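Long-range contacts in Alpha/beta hydrolase fold protein (Sphaerobacter thermophilus, PDB 3R0V), which probably acts as a hydrolase of the alpha/beta hydrolase family, its natural substrate not established, and binds d-malate in the crystal: residues Arg113-Glu118 with Pro208-Asp213; Ala203-Pro208 with Asp230-Ala235. All coordinates share one frame; numbering follows the deposited sequence. Where two conformers were deposited one is given.

Interaction 1: residues Arg113-Glu118 with Pro208-Asp213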
loop_
_atom_site.group_PDB
_atom_site.type_symbol
_atom_site.label_atom_id
_atom_site.label_comp_id
_atom_site.label_asym_id
_atom_site.label_seq_id
_atom_site.Cartn_x
_atom_site.Cartn_y
_atom_site.Cartn_z
ATOM N N ARG A 113 15.546 0.041 -4.708
ATOM C CA ARG A 113 14.696 0.244 -5.883
ATOM C C ARG A 113 13.261 0.243 -5.378
ATOM O O ARG A 113 12.938 -0.517 -4.477
ATOM C CB ARG A 113 14.874 -0.882 -6.902
ATOM C CG ARG A 113 16.290 -1.012 -7.457
ATOM C CD ARG A 113 16.372 -2.085 -8.536
ATOM N NE ARG A 113 17.688 -2.103 -9.170
ATOM C CZ ARG A 113 17.943 -1.579 -10.365
ATOM N NH1 ARG A 113 16.968 -1.014 -11.065
ATOM N NH2 ARG A 113 19.172 -1.630 -10.864
ATOM N N LEU A 114 12.405 1.076 -5.964
ATOM C CA LEU A 114 11.035 1.200 -5.463
ATOM C C LEU A 114 10.021 1.064 -6.582
ATOM O O LEU A 114 10.120 1.775 -7.576
ATOM C CB LEU A 114 10.859 2.562 -4.793
ATOM C CG LEU A 114 9.445 2.911 -4.309
ATOM C CD1 LEU A 114 8.948 1.923 -3.254
ATOM C CD2 LEU A 114 9.407 4.339 -3.772
ATOM N N ALA A 115 9.040 0.168 -6.412
ATOM C CA ALA A 115 7.928 0.050 -7.340
ATOM C C ALA A 115 6.652 0.297 -6.559
ATOM O O ALA A 115 6.490 -0.185 -5.432
ATOM C CB ALA A 115 7.907 -1.330 -7.973
ATOM N N VAL A 116 5.751 1.071 -7.155
ATOM C CA VAL A 116 4.476 1.385 -6.512
ATOM C C VAL A 116 3.315 1.189 -7.479
ATOM O O VAL A 116 3.408 1.537 -8.659
ATOM C CB VAL A 116 4.468 2.827 -5.953
ATOM C CG1 VAL A 116 5.452 2.970 -4.795
ATOM C CG2 VAL A 116 4.768 3.852 -7.062
ATOM N N PHE A 117 2.230 0.612 -6.975
ATOM C CA PHE A 117 1.041 0.385 -7.783
ATOM C C PHE A 117 -0.117 1.240 -7.274
ATOM O O PHE A 117 -0.520 1.145 -6.105
ATOM C CB PHE A 117 0.652 -1.094 -7.734
ATOM C CG PHE A 117 -0.618 -1.425 -8.472
ATOM C CD1 PHE A 117 -0.617 -1.573 -9.848
ATOM C CD2 PHE A 117 -1.806 -1.610 -7.777
ATOM C CE1 PHE A 117 -1.787 -1.889 -10.532
ATOM C CE2 PHE A 117 -2.984 -1.936 -8.457
ATOM C CZ PHE A 117 -2.969 -2.074 -9.830
ATOM N N GLU A 118 -0.648 2.069 -8.169
ATOM C CA GLU A 118 -1.842 2.882 -7.891
ATOM C C GLU A 118 -1.805 3.620 -6.547
ATOM O O GLU A 118 -2.741 3.533 -5.757
ATOM C CB GLU A 118 -3.126 2.041 -8.006
ATOM C CG GLU A 118 -3.307 1.420 -9.392
ATOM C CD GLU A 118 -4.651 0.745 -9.589
ATOM O OE1 GLU A 118 -5.357 0.465 -8.595
ATOM O OE2 GLU A 118 -5.006 0.493 -10.758
ATOM N N PRO A 208 16.035 4.381 -8.388
ATOM C CA PRO A 208 15.205 3.922 -9.507
ATOM C C PRO A 208 13.795 3.617 -9.006
ATOM O O PRO A 208 13.625 2.893 -8.027
ATOM C CB PRO A 208 15.899 2.633 -9.963
ATOM C CG PRO A 208 17.341 2.765 -9.477
ATOM C CD PRO A 208 17.228 3.534 -8.181
ATOM N N THR A 209 12.801 4.163 -9.697
ATOM C CA THR A 209 11.415 4.032 -9.270
ATOM C C THR A 209 10.525 3.646 -10.444
ATOM O O THR A 209 10.738 4.070 -11.582
ATOM C CB THR A 209 10.910 5.341 -8.618
ATOM O OG1 THR A 209 11.691 5.609 -7.451
ATOM C CG2 THR A 209 9.448 5.227 -8.187
ATOM N N LEU A 210 9.530 2.820 -10.148
ATOM C CA LEU A 210 8.548 2.371 -11.129
ATOM C C LEU A 210 7.154 2.655 -10.591
ATOM O O LEU A 210 6.827 2.245 -9.484
ATOM C CB LEU A 210 8.725 0.879 -11.366
ATOM C CG LEU A 210 7.620 0.163 -12.129
ATOM C CD1 LEU A 210 7.534 0.747 -13.509
ATOM C CD2 LEU A 210 7.899 -1.324 -12.193
ATOM N N VAL A 211 6.354 3.385 -11.363
ATOM C CA VAL A 211 4.998 3.721 -10.961
ATOM C C VAL A 211 4.053 3.003 -11.906
ATOM O O VAL A 211 4.164 3.155 -13.124
ATOM C CB VAL A 211 4.746 5.227 -11.070
ATOM C CG1 VAL A 211 3.339 5.545 -10.563
ATOM C CG2 VAL A 211 5.779 6.014 -10.283
HETATM N N MSE A 212 3.150 2.201 -11.364
HETATM C CA MSE A 212 2.268 1.382 -12.191
HETATM C C MSE A 212 0.819 1.702 -11.937
HETATM O O MSE A 212 0.427 2.006 -10.815
HETATM C CB MSE A 212 2.465 -0.103 -11.896
HETATM C CG MSE A 212 3.686 -0.736 -12.546
HETATM SE SE MSE A 212 4.091 -2.454 -11.715
HETATM C CE MSE A 212 4.625 -1.684 -10.098
ATOM N N ASP A 213 0.022 1.613 -12.994
ATOM C CA ASP A 213 -1.423 1.552 -12.849
ATOM C C ASP A 213 -1.945 0.410 -13.700
ATOM O O ASP A 213 -1.167 -0.275 -14.368
ATOM C CB ASP A 213 -2.113 2.896 -13.140
ATOM C CG ASP A 213 -1.867 3.412 -14.546
ATOM O OD1 ASP A 213 -1.286 2.691 -15.383
ATOM O OD2 ASP A 213 -2.273 4.569 -14.820
#
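The CG2 methyl of Val116 rests against the two methyls of Val211 on one face of a parallel strand pair, while Ala115, Phe117, Leu210 and Met212 share the other face. The axes of strands 114-117 and 209-213 come within 4.6 Å and run 10° apart. Five backbone hydrogen bonds join the segments: Leu114, Val116 and Glu118 each donate N-H, to Pro208, Leu210 and Met212, and Leu114 and Val116 accept from Leu210 and Met212; the two end bonds reach just beyond the strands. The bond from Val116 N to Leu210 O measures 2.8 Å.

The packing is tight in the buried middle. Val116 CG2, which sits between the backbone N and the carbonyl carbon, is turned over the neighbouring strand and touches Val211 CG2 at 4.0 Å and, beside it, Leu210 O. On the reverse face the selenomethionine Met212 bends at chi3 (-69°), and its CE lies 3.9 Å from Ala115 CB. The Phe117 side chain crosses that of Met212 at about a right angle, with CD1 4.0 Å from Met212 CB, and Glu118 CG lies 3.4 Å above the centre of the Phe117 ring.

Contact is looser at the Arg113 end, which is partly exposed. In one of two deposited conformers Pro208 CG lies over one face of the guanidinium, a tentative contact that itself fits a looser end. At the other end Glu118 OE2 bonds to Ser217 OG, and the carboxylate of Asp213 is held by Tyr237 and Thr239; the Glu118 side chain is about 6 Å from the bound d-malate.

Strand 89-94 pairs with the far edge of 111-117. Helix 249-260 covers the Ala115 and Leu210 face, and helix 219-231 reaches Val211 on the opposite one.

Interaction 2: residues Ala203-Pro208 with Asp230-Ala235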
loop_
_atom_site.group_PDB
_atom_site.type_symbol
_atom_site.label_atom_id
_atom_site.label_comp_id
_atom_site.label_asym_id
_atom_site.label_seq_id
_atom_site.Cartn_x
_atom_site.Cartn_y
_atom_site.Cartn_z
ATOM N N ALA A 203 10.281 14.592 -4.886
ATOM C CA ALA A 203 11.282 14.989 -5.879
ATOM C C ALA A 203 12.706 14.696 -5.397
ATOM O O ALA A 203 13.631 14.640 -6.206
ATOM C CB ALA A 203 11.127 16.451 -6.233
ATOM N N SER A 204 12.860 14.473 -4.093
ATOM C CA SER A 204 14.167 14.221 -3.484
ATOM C C SER A 204 14.538 12.736 -3.479
ATOM O O SER A 204 15.649 12.360 -3.081
ATOM C CB SER A 204 14.211 14.776 -2.055
ATOM O OG SER A 204 13.573 13.905 -1.131
ATOM N N ILE A 205 13.607 11.888 -3.909
ATOM C CA ILE A 205 13.872 10.469 -4.008
ATOM C C ILE A 205 14.740 10.245 -5.239
ATOM O O ILE A 205 14.344 10.563 -6.359
ATOM C CB ILE A 205 12.571 9.655 -4.126
ATOM C CG1 ILE A 205 11.743 9.784 -2.839
ATOM C CG2 ILE A 205 12.883 8.191 -4.425
ATOM C CD1 ILE A 205 10.299 9.297 -2.991
ATOM N N SER A 206 15.924 9.691 -5.032
ATOM C CA SER A 206 16.878 9.558 -6.120
ATOM C C SER A 206 16.982 8.142 -6.681
ATOM O O SER A 206 17.607 7.932 -7.720
ATOM C CB SER A 206 18.259 10.047 -5.671
ATOM O OG SER A 206 18.691 9.320 -4.539
ATOM N N ILE A 207 16.372 7.168 -6.014
ATOM C CA ILE A 207 16.538 5.784 -6.447
ATOM C C ILE A 207 15.657 5.438 -7.649
ATOM O O ILE A 207 14.650 6.110 -7.906
ATOM C CB ILE A 207 16.233 4.791 -5.323
ATOM C CG1 ILE A 207 14.859 5.076 -4.735
ATOM C CG2 ILE A 207 17.308 4.865 -4.238
ATOM C CD1 ILE A 207 14.270 3.911 -3.945
ATOM N N PRO A 208 16.035 4.381 -8.388
ATOM C CA PRO A 208 15.205 3.922 -9.507
ATOM C C PRO A 208 13.795 3.617 -9.006
ATOM O O PRO A 208 13.625 2.893 -8.027
ATOM C CB PRO A 208 15.899 2.633 -9.963
ATOM C CG PRO A 208 17.341 2.765 -9.477
ATOM C CD PRO A 208 17.228 3.534 -8.181
ATOM N N ASP A 230 6.709 11.845 -13.123
ATOM C CA ASP A 230 7.383 13.052 -13.589
ATOM C C ASP A 230 8.129 13.729 -12.430
ATOM O O ASP A 230 9.255 14.217 -12.591
ATOM C CB ASP A 230 6.364 14.009 -14.224
ATOM C CG ASP A 230 7.014 15.217 -14.877
ATOM O OD1 ASP A 230 7.613 15.060 -15.962
ATOM O OD2 ASP A 230 6.915 16.327 -14.316
ATOM N N THR A 231 7.501 13.751 -11.258
ATOM C CA THR A 231 8.073 14.407 -10.088
ATOM C C THR A 231 9.311 13.689 -9.564
ATOM O O THR A 231 10.305 14.317 -9.177
ATOM C CB THR A 231 7.003 14.515 -8.977
ATOM O OG1 THR A 231 6.000 15.446 -9.400
ATOM C CG2 THR A 231 7.608 14.987 -7.664
ATOM N N ILE A 232 9.265 12.367 -9.555
ATOM C CA ILE A 232 10.384 11.576 -9.069
ATOM C C ILE A 232 11.382 11.466 -10.209
ATOM O O ILE A 232 11.046 10.983 -11.288
ATOM C CB ILE A 232 9.906 10.197 -8.593
ATOM C CG1 ILE A 232 8.916 10.373 -7.438
ATOM C CG2 ILE A 232 11.092 9.343 -8.177
ATOM C CD1 ILE A 232 8.191 9.110 -7.036
ATOM N N PRO A 233 12.616 11.941 -9.985
ATOM C CA PRO A 233 13.484 12.127 -11.153
ATOM C C PRO A 233 13.836 10.859 -11.918
ATOM O O PRO A 233 13.915 10.890 -13.146
ATOM C CB PRO A 233 14.738 12.796 -10.568
ATOM C CG PRO A 233 14.674 12.563 -9.109
ATOM C CD PRO A 233 13.209 12.492 -8.758
ATOM N N ASN A 234 14.035 9.748 -11.228
ATOM C CA ASN A 234 14.399 8.545 -11.952
ATOM C C ASN A 234 13.261 7.538 -11.965
ATOM O O ASN A 234 13.408 6.414 -11.477
ATOM C CB ASN A 234 15.687 7.956 -11.379
ATOM C CG ASN A 234 16.815 8.985 -11.326
ATOM O OD1 ASN A 234 17.156 9.599 -12.341
ATOM N ND2 ASN A 234 17.371 9.200 -10.136
ATOM N N ALA A 235 12.130 7.952 -12.535
ATOM C CA ALA A 235 10.929 7.126 -12.489
ATOM C C ALA A 235 10.342 6.849 -13.854
ATOM O O ALA A 235 10.335 7.711 -14.733
ATOM C CB ALA A 235 9.877 7.772 -11.617
HETATM O O HOH W 1 14.521 8.890 -8.582
#
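Thr231, in the last turn of helix 219-231, touches Ala203 through its carbonyl O and CG2: the O accepts a CA-H...O contact from Ala203 CA at 3.5 Å, and CG2 lies 4.1 Å from Ala203 CB. Its hydroxyl is engaged within the helix, bonded to Glu227 O.

Ile232 is the first residue to leave helical backbone angles. CG2, anti to its backbone N, approaches Ile205 CG2 at 4.3 Å, and both isoleucines also touch Leu102 of helix 96-106, which makes this the buried side of the contact.

The CG-CD edge of Pro233 then lies against two carbonyl oxygens, with CD 3.3 Å from Ile205 O and 3.4 Å from Ala203 O.

Asn234 carries the polar link. Its ND2 donates to Ser206 O at 2.7 Å, bent to 144° at the hydrogen; the donor stands above the carbonyl plane, whereas Ser206 O is near the amide plane of Asn234. The backbone N of Asn234 donates to a water, which in turn donates to Ile205 O and to Ile207 O, 2.9 Å away. One water thereby ties three backbone groups from both segments.

The two segments form adjacent connections of an alpha/beta hydrolase fold: 203-208 leads from helix 199-202 into strand 209-213, while 230-235 joins helix 219-231 to strand 235-239, completing a right-handed beta-alpha-beta crossover.

Overall arrangement
Interactions 1 and 2 share Pro208, and their centres lie 11 Å apart on the same side of the chain's centre. Along the chain their segments alternate: 113-118, then 203-208 running into 208-213, then 230-235. Interaction 1 joins neighbouring strands in the seven-stranded sheet, whereas interaction 2 joins the turns that lead into strands 209-213 and 235-239. A probable hydrogen bond from Thr209 N to Asn234 O, 2.9 Å, connects them directly, with Leu114 CB packed on Ile207 CD1. The C-terminal end of interaction 1 approaches the d-malate pocket; interaction 2 lies away from it, where strand 209-213 begins.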